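Long-range contacts in vinylacetyl-CoA Delta-isomerase (Nitrosopumilus maritimus SCM1, PDB 6VJR), which probably dehydrates 4-hydroxybutyryl-CoA and isomerises vinylacetyl-CoA, using bound FAD and an iron-sulfur cluster: residues K127-F132 against K268-G273; W195-P200 against V214-A219. All blocks are in the same frame, centred on the assembly; numbering follows the deposited sequence.

Following the chain from the N terminus, the first segment met is 127-132, on helix 125-139; strand 143-146, strand 195-198 and strand 213-218 follow, and strand 269-272 comes last. Interaction 2 closes a short loop, with 13 residues between its segments, as a strand pair in the four-stranded mixed sheet. Interaction 1 closes a much longer one, of 135 residues, and interaction 2 is nested inside it. The two centres lie about 10 Å apart and share the sheet: strand 269-272 is the neighbour of strand 213-218, and Phe132 also touches Ala216. Together they bind helix 125-139 to the sheet's last strand and that strand, through 213-218, to strand 195-198.

Interaction 1 of 2, residues K127-F132 against K268-G273; sequences KRFLEF and KVFMHG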
loop_
_atom_site.group_PDB
_atom_site.type_symbol
_atom_site.label_atom_id
_atom_site.label_comp_id
_atom_site.label_asym_id
_atom_site.label_seq_id
_atom_site.Cartn_x
_atom_site.Cartn_y
_atom_site.Cartn_z
ATOM N N LYS A 127 44.570 -0.681 19.099
ATOM C CA LYS A 127 45.094 -0.811 20.463
ATOM C C LYS A 127 44.503 0.252 21.382
ATOM O O LYS A 127 43.999 -0.061 22.471
ATOM C CB LYS A 127 46.633 -0.742 20.482
ATOM C CG LYS A 127 47.332 -1.906 19.813
ATOM C CD LYS A 127 48.861 -1.860 19.770
ATOM C CE LYS A 127 49.472 -2.536 18.550
ATOM N NZ LYS A 127 49.252 -1.782 17.299
ATOM N N ARG A 128 44.480 1.506 20.888
ATOM C CA ARG A 128 43.841 2.591 21.612
ATOM C C ARG A 128 42.377 2.253 21.878
ATOM O O ARG A 128 41.884 2.416 23.007
ATOM C CB ARG A 128 43.956 3.880 20.808
ATOM C CG ARG A 128 45.359 4.439 20.708
ATOM C CD ARG A 128 45.252 5.617 19.769
ATOM N NE ARG A 128 46.556 6.234 19.545
ATOM C CZ ARG A 128 46.789 7.233 18.708
ATOM N NH1 ARG A 128 48.018 7.710 18.505
ATOM N NH2 ARG A 128 45.809 7.765 18.075
ATOM N N PHE A 129 41.663 1.822 20.821
ATOM C CA PHE A 129 40.263 1.516 20.966
ATOM C C PHE A 129 40.008 0.398 21.984
ATOM O O PHE A 129 39.102 0.515 22.808
ATOM C CB PHE A 129 39.656 1.265 19.583
ATOM C CG PHE A 129 38.174 0.981 19.716
ATOM C CD1 PHE A 129 37.280 1.972 20.099
ATOM C CD2 PHE A 129 37.676 -0.292 19.511
ATOM C CE1 PHE A 129 35.944 1.668 20.260
ATOM C CE2 PHE A 129 36.323 -0.564 19.618
ATOM C CZ PHE A 129 35.475 0.404 20.017
ATOM N N LEU A 130 40.788 -0.671 21.958
ATOM C CA LEU A 130 40.594 -1.740 22.926
ATOM C C LEU A 130 40.804 -1.261 24.368
ATOM O O LEU A 130 40.091 -1.712 25.288
ATOM C CB LEU A 130 41.502 -2.932 22.609
ATOM C CG LEU A 130 41.161 -3.705 21.336
ATOM C CD1 LEU A 130 42.170 -4.794 21.107
ATOM C CD2 LEU A 130 39.729 -4.268 21.416
ATOM N N GLU A 131 41.795 -0.382 24.593
ATOM C CA GLU A 131 41.980 0.153 25.936
ATOM C C GLU A 131 40.750 0.958 26.351
ATOM O O GLU A 131 40.360 0.933 27.516
ATOM C CB GLU A 131 43.257 0.980 26.072
ATOM C CG GLU A 131 44.515 0.162 25.856
ATOM C CD GLU A 131 44.849 -0.755 27.011
ATOM O OE1 GLU A 131 45.743 -1.562 26.756
ATOM O OE2 GLU A 131 44.297 -0.675 28.139
ATOM N N PHE A 132 40.125 1.647 25.386
ATOM C CA PHE A 132 38.909 2.380 25.690
ATOM C C PHE A 132 37.777 1.419 26.066
ATOM O O PHE A 132 37.050 1.642 27.035
ATOM C CB PHE A 132 38.555 3.290 24.508
ATOM C CG PHE A 132 37.237 4.015 24.719
ATOM C CD1 PHE A 132 37.208 5.164 25.489
ATOM C CD2 PHE A 132 36.052 3.572 24.155
ATOM C CE1 PHE A 132 36.034 5.869 25.670
ATOM C CE2 PHE A 132 34.857 4.259 24.390
ATOM C CZ PHE A 132 34.852 5.398 25.153
ATOM N N LYS A 268 42.616 8.709 22.924
ATOM C CA LYS A 268 41.187 8.652 22.657
ATOM C C LYS A 268 40.897 8.963 21.192
ATOM O O LYS A 268 39.736 9.169 20.832
ATOM C CB LYS A 268 40.433 9.599 23.602
ATOM C CG LYS A 268 40.535 9.327 25.087
ATOM C CD LYS A 268 39.811 8.085 25.542
ATOM C CE LYS A 268 39.809 7.865 27.013
ATOM N NZ LYS A 268 41.138 7.497 27.455
ATOM N N VAL A 269 41.947 9.037 20.354
ATOM C CA VAL A 269 41.783 9.293 18.920
ATOM C C VAL A 269 41.865 7.960 18.159
ATOM O O VAL A 269 42.867 7.250 18.243
ATOM C CB VAL A 269 42.843 10.285 18.411
ATOM C CG1 VAL A 269 42.918 10.384 16.899
ATOM C CG2 VAL A 269 42.669 11.661 19.028
ATOM N N PHE A 270 40.795 7.627 17.425
ATOM C CA PHE A 270 40.673 6.341 16.762
ATOM C C PHE A 270 40.747 6.442 15.230
ATOM O O PHE A 270 40.634 5.426 14.540
ATOM C CB PHE A 270 39.414 5.619 17.235
ATOM C CG PHE A 270 39.190 5.556 18.738
ATOM C CD1 PHE A 270 40.245 5.255 19.595
ATOM C CD2 PHE A 270 37.941 5.802 19.290
ATOM C CE1 PHE A 270 40.054 5.216 20.961
ATOM C CE2 PHE A 270 37.761 5.736 20.660
ATOM C CZ PHE A 270 38.814 5.438 21.488
ATOM N N MET A 271 40.898 7.652 14.696
ATOM C CA MET A 271 41.117 7.910 13.280
ATOM C C MET A 271 41.636 9.341 13.210
ATOM O O MET A 271 41.063 10.234 13.835
ATOM C CB MET A 271 39.820 7.815 12.459
ATOM C CG MET A 271 39.942 8.245 10.956
ATOM S SD MET A 271 38.370 8.443 10.120
ATOM C CE MET A 271 37.972 6.701 9.927
ATOM N N HIS A 272 42.660 9.550 12.396
ATOM C CA HIS A 272 43.297 10.853 12.295
ATOM C C HIS A 272 43.836 11.042 10.873
ATOM O O HIS A 272 45.015 10.819 10.636
ATOM C CB HIS A 272 44.403 10.979 13.349
ATOM C CG HIS A 272 45.183 12.255 13.272
ATOM N ND1 HIS A 272 44.622 13.492 13.081
ATOM C CD2 HIS A 272 46.502 12.473 13.297
ATOM C CE1 HIS A 272 45.567 14.422 13.051
ATOM N NE2 HIS A 272 46.710 13.829 13.152
ATOM N N GLY A 273 42.956 11.383 9.928
ATOM C CA GLY A 273 43.346 11.738 8.575
ATOM C C GLY A 273 43.198 10.641 7.518
ATOM O O GLY A 273 43.410 10.922 6.333
#
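An alpha helix packs here on an edge strand of the four-stranded mixed sheet, and three phenylalanines, Phe129, Phe132 and Phe270, form an aromatic cluster between them. The strand is broken by a classic beta bulge, Phe270 and Met271 both facing Val214. Arg128, the first residue of 127-132 to touch the strand, makes the polar contact. Its chain runs extended from CG to NE and lies alongside Val269, bringing NH2 to within 3.0 Å of Val269 O. This hydrogen bond is fairly straight, 163° at the hydrogen; the oxygen sits in the guanidinium plane, while the donor stands above the carbonyl plane. NE has a weak, long ion pair with Asp124. An alanine in place of Arg128 would remove the guanidinium and would probably cost Val269 O this donor and loosen the helix's hold there.

Next, Phe129 has CG anti to its backbone N (chi1 -178°) and turns its ring edge to the face of Phe270. The pair is T-shaped, with planes at 83° and centroids 5.3 Å apart. CD1 of Phe129 comes down near the rim of the Phe270 ring, 3.8 Å from CE2 of Phe270. The opposite face of that ring carries Lys268 O over its centre, so Phe270 is sandwiched between its own chain and the helix. The Phe129 ring also packs on Met107 and Leu110 of helix 101-121.

Phe132, a turn later, again has CG anti to the backbone N. The Phe132 and Phe270 side chains cross at about a right angle, but their rings meet obliquely, CB of Phe132 3.7 Å from CZ of Phe270. Lys268, bent at chi2 and chi4, brings CD and CE beside Phe132, CD of Lys268 3.9 Å from CD1 of Phe132.

Interaction 2 of 2, residues W195-P200 against V214-A219; sequences WIILMP and VGAIPA
Strands 195-198 and 214-218 pair antiparallel in the middle of the four-stranded mixed sheet, their axes 4.6 Å apart at closest. Ile196 with Ile217 and Leu198 with Gly215 are the hydrogen-bonded pairs; Trp195 with Pro218 and Ile197 with Ala216 are non-hydrogen-bonded. The pairing is tightest around Ile196 and Ile217, whose reciprocal bonds, N of each to O of the other, are both 2.8 Å long and run nearly along the C=O axes. Toward Met199 the ladder slackens: Leu198 N still bonds Gly215 O well, but Gly215 N reaches Leu198 O at 3.2 Å and only 150° at the hydrogen.

The face carrying Ile196, Leu198 and Ile217 is looser than this backbone pairing or the Trp195-Pro218 packing, CB of Ile196 lying 4.2 Å from CG1 of Ile217. Ile217 holds CG1 in the crowded place between its N and carbonyl carbon (chi1 63°), which brings it against Ile196 O. Gly215, opposite Leu198, adds no side chain to this face, and CB and CG of Leu198 lie against its carbonyl oxygen. At the buried end Val214 lies against Leu198 O with CG1, and its CG2 is 3.6 Å from CD of Pro200. Met199 reaches onward to Met147, an FAD-binding residue, its side chain about 6 Å from the bound FAD by nearest atoms.

Trp195 and Pro218, both partly exposed, make up the end nearer to solvent, which is not the slack one. CG of Trp195 is anti to its carbonyl carbon (chi1 -67°), and the indole lies over Pro218 in a CH-pi contact and meets the Phe132 ring edge-to-face. The CB of Pro218 sits almost on the normal through the six-membered ring of Trp195, 4.1 Å from its centroid, and CD of Pro218 is 3.5 Å from CZ3 of Trp195.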
loop_
_atom_site.group_PDB
_atom_site.type_symbol
_atom_site.label_atom_id
_atom_site.label_comp_id
_atom_site.label_asym_id
_atom_site.label_seq_id
_atom_site.Cartn_x
_atom_site.Cartn_y
_atom_site.Cartn_z
ATOM N N TRP A 195 30.534 9.107 28.078
ATOM C CA TRP A 195 31.439 9.378 26.976
ATOM C C TRP A 195 30.633 9.473 25.690
ATOM O O TRP A 195 29.617 8.797 25.572
ATOM C CB TRP A 195 32.484 8.283 26.807
ATOM C CG TRP A 195 33.450 8.217 27.954
ATOM C CD1 TRP A 195 33.296 7.613 29.161
ATOM C CD2 TRP A 195 34.740 8.838 27.973
ATOM N NE1 TRP A 195 34.415 7.803 29.933
ATOM C CE2 TRP A 195 35.315 8.554 29.226
ATOM C CE3 TRP A 195 35.477 9.561 27.033
ATOM C CZ2 TRP A 195 36.576 9.011 29.572
ATOM C CZ3 TRP A 195 36.715 10.028 27.384
ATOM C CH2 TRP A 195 37.258 9.744 28.633
ATOM N N ILE A 196 31.154 10.239 24.738
ATOM C CA ILE A 196 30.568 10.402 23.413
ATOM C C ILE A 196 31.677 10.166 22.386
ATOM O O ILE A 196 32.788 10.716 22.534
ATOM C CB ILE A 196 29.979 11.803 23.289
ATOM C CG1 ILE A 196 28.808 11.974 24.291
ATOM C CG2 ILE A 196 29.532 12.045 21.858
ATOM C CD1 ILE A 196 28.430 13.398 24.588
ATOM N N ILE A 197 31.410 9.279 21.409
ATOM C CA ILE A 197 32.355 9.011 20.337
ATOM C C ILE A 197 31.941 9.793 19.091
ATOM O O ILE A 197 30.884 9.551 18.512
ATOM C CB ILE A 197 32.453 7.507 20.027
ATOM C CG1 ILE A 197 32.810 6.671 21.272
ATOM C CG2 ILE A 197 33.511 7.308 18.949
ATOM C CD1 ILE A 197 32.804 5.186 21.059
ATOM N N LEU A 198 32.801 10.725 18.683
ATOM C CA LEU A 198 32.596 11.509 17.479
ATOM C C LEU A 198 33.065 10.677 16.285
ATOM O O LEU A 198 34.159 10.119 16.331
ATOM C CB LEU A 198 33.435 12.789 17.551
ATOM C CG LEU A 198 33.197 13.686 18.763
ATOM C CD1 LEU A 198 34.182 14.819 18.770
ATOM C CD2 LEU A 198 31.750 14.167 18.812
ATOM N N MET A 199 32.292 10.707 15.188
ATOM C CA MET A 199 32.616 9.918 14.002
ATOM C C MET A 199 32.171 10.673 12.760
ATOM O O MET A 199 31.148 11.325 12.801
ATOM C CB MET A 199 31.875 8.568 13.991
ATOM C CG MET A 199 32.173 7.631 15.154
ATOM S SD MET A 199 31.088 6.181 15.231
ATOM C CE MET A 199 29.613 6.959 15.920
ATOM N N PRO A 200 32.909 10.577 11.644
ATOM C CA PRO A 200 32.489 11.205 10.391
ATOM C C PRO A 200 31.203 10.572 9.878
ATOM O O PRO A 200 30.930 9.398 10.129
ATOM C CB PRO A 200 33.668 11.025 9.460
ATOM C CG PRO A 200 34.434 9.885 10.087
ATOM C CD PRO A 200 34.163 9.827 11.533
ATOM N N VAL A 214 37.934 10.503 14.326
ATOM C CA VAL A 214 37.155 9.783 15.311
ATOM C C VAL A 214 37.817 9.971 16.659
ATOM O O VAL A 214 39.014 9.715 16.790
ATOM C CB VAL A 214 37.046 8.272 15.021
ATOM C CG1 VAL A 214 36.300 7.544 16.154
ATOM C CG2 VAL A 214 36.378 8.034 13.662
ATOM N N GLY A 215 37.031 10.343 17.658
ATOM C CA GLY A 215 37.580 10.476 19.002
ATOM C C GLY A 215 36.508 10.418 20.067
ATOM O O GLY A 215 35.380 10.832 19.827
ATOM N N ALA A 216 36.894 9.904 21.241
ATOM C CA ALA A 216 35.998 9.807 22.381
ATOM C C ALA A 216 36.264 10.987 23.309
ATOM O O ALA A 216 37.408 11.267 23.682
ATOM C CB ALA A 216 36.253 8.532 23.069
ATOM N N ILE A 217 35.181 11.617 23.739
ATOM C CA ILE A 217 35.261 12.724 24.666
ATOM C C ILE A 217 34.362 12.420 25.860
ATOM O O ILE A 217 33.276 11.843 25.706
ATOM C CB ILE A 217 34.891 14.060 24.017
ATOM C CG1 ILE A 217 33.475 14.116 23.527
ATOM C CG2 ILE A 217 35.849 14.398 22.891
ATOM C CD1 ILE A 217 33.031 15.490 23.083
ATOM N N PRO A 218 34.771 12.821 27.084
ATOM C CA PRO A 218 33.858 12.746 28.214
ATOM C C PRO A 218 32.713 13.733 28.008
ATOM O O PRO A 218 32.920 14.809 27.442
ATOM C CB PRO A 218 34.770 12.993 29.412
ATOM C CG PRO A 218 35.760 13.972 28.828
ATOM C CD PRO A 218 36.049 13.457 27.431
ATOM N N ALA A 219 31.537 13.404 28.535
ATOM C CA ALA A 219 30.393 14.277 28.338
ATOM C C ALA A 219 30.638 15.647 28.958
ATOM O O ALA A 219 30.032 16.609 28.520
ATOM C CB ALA A 219 29.146 13.679 28.948
#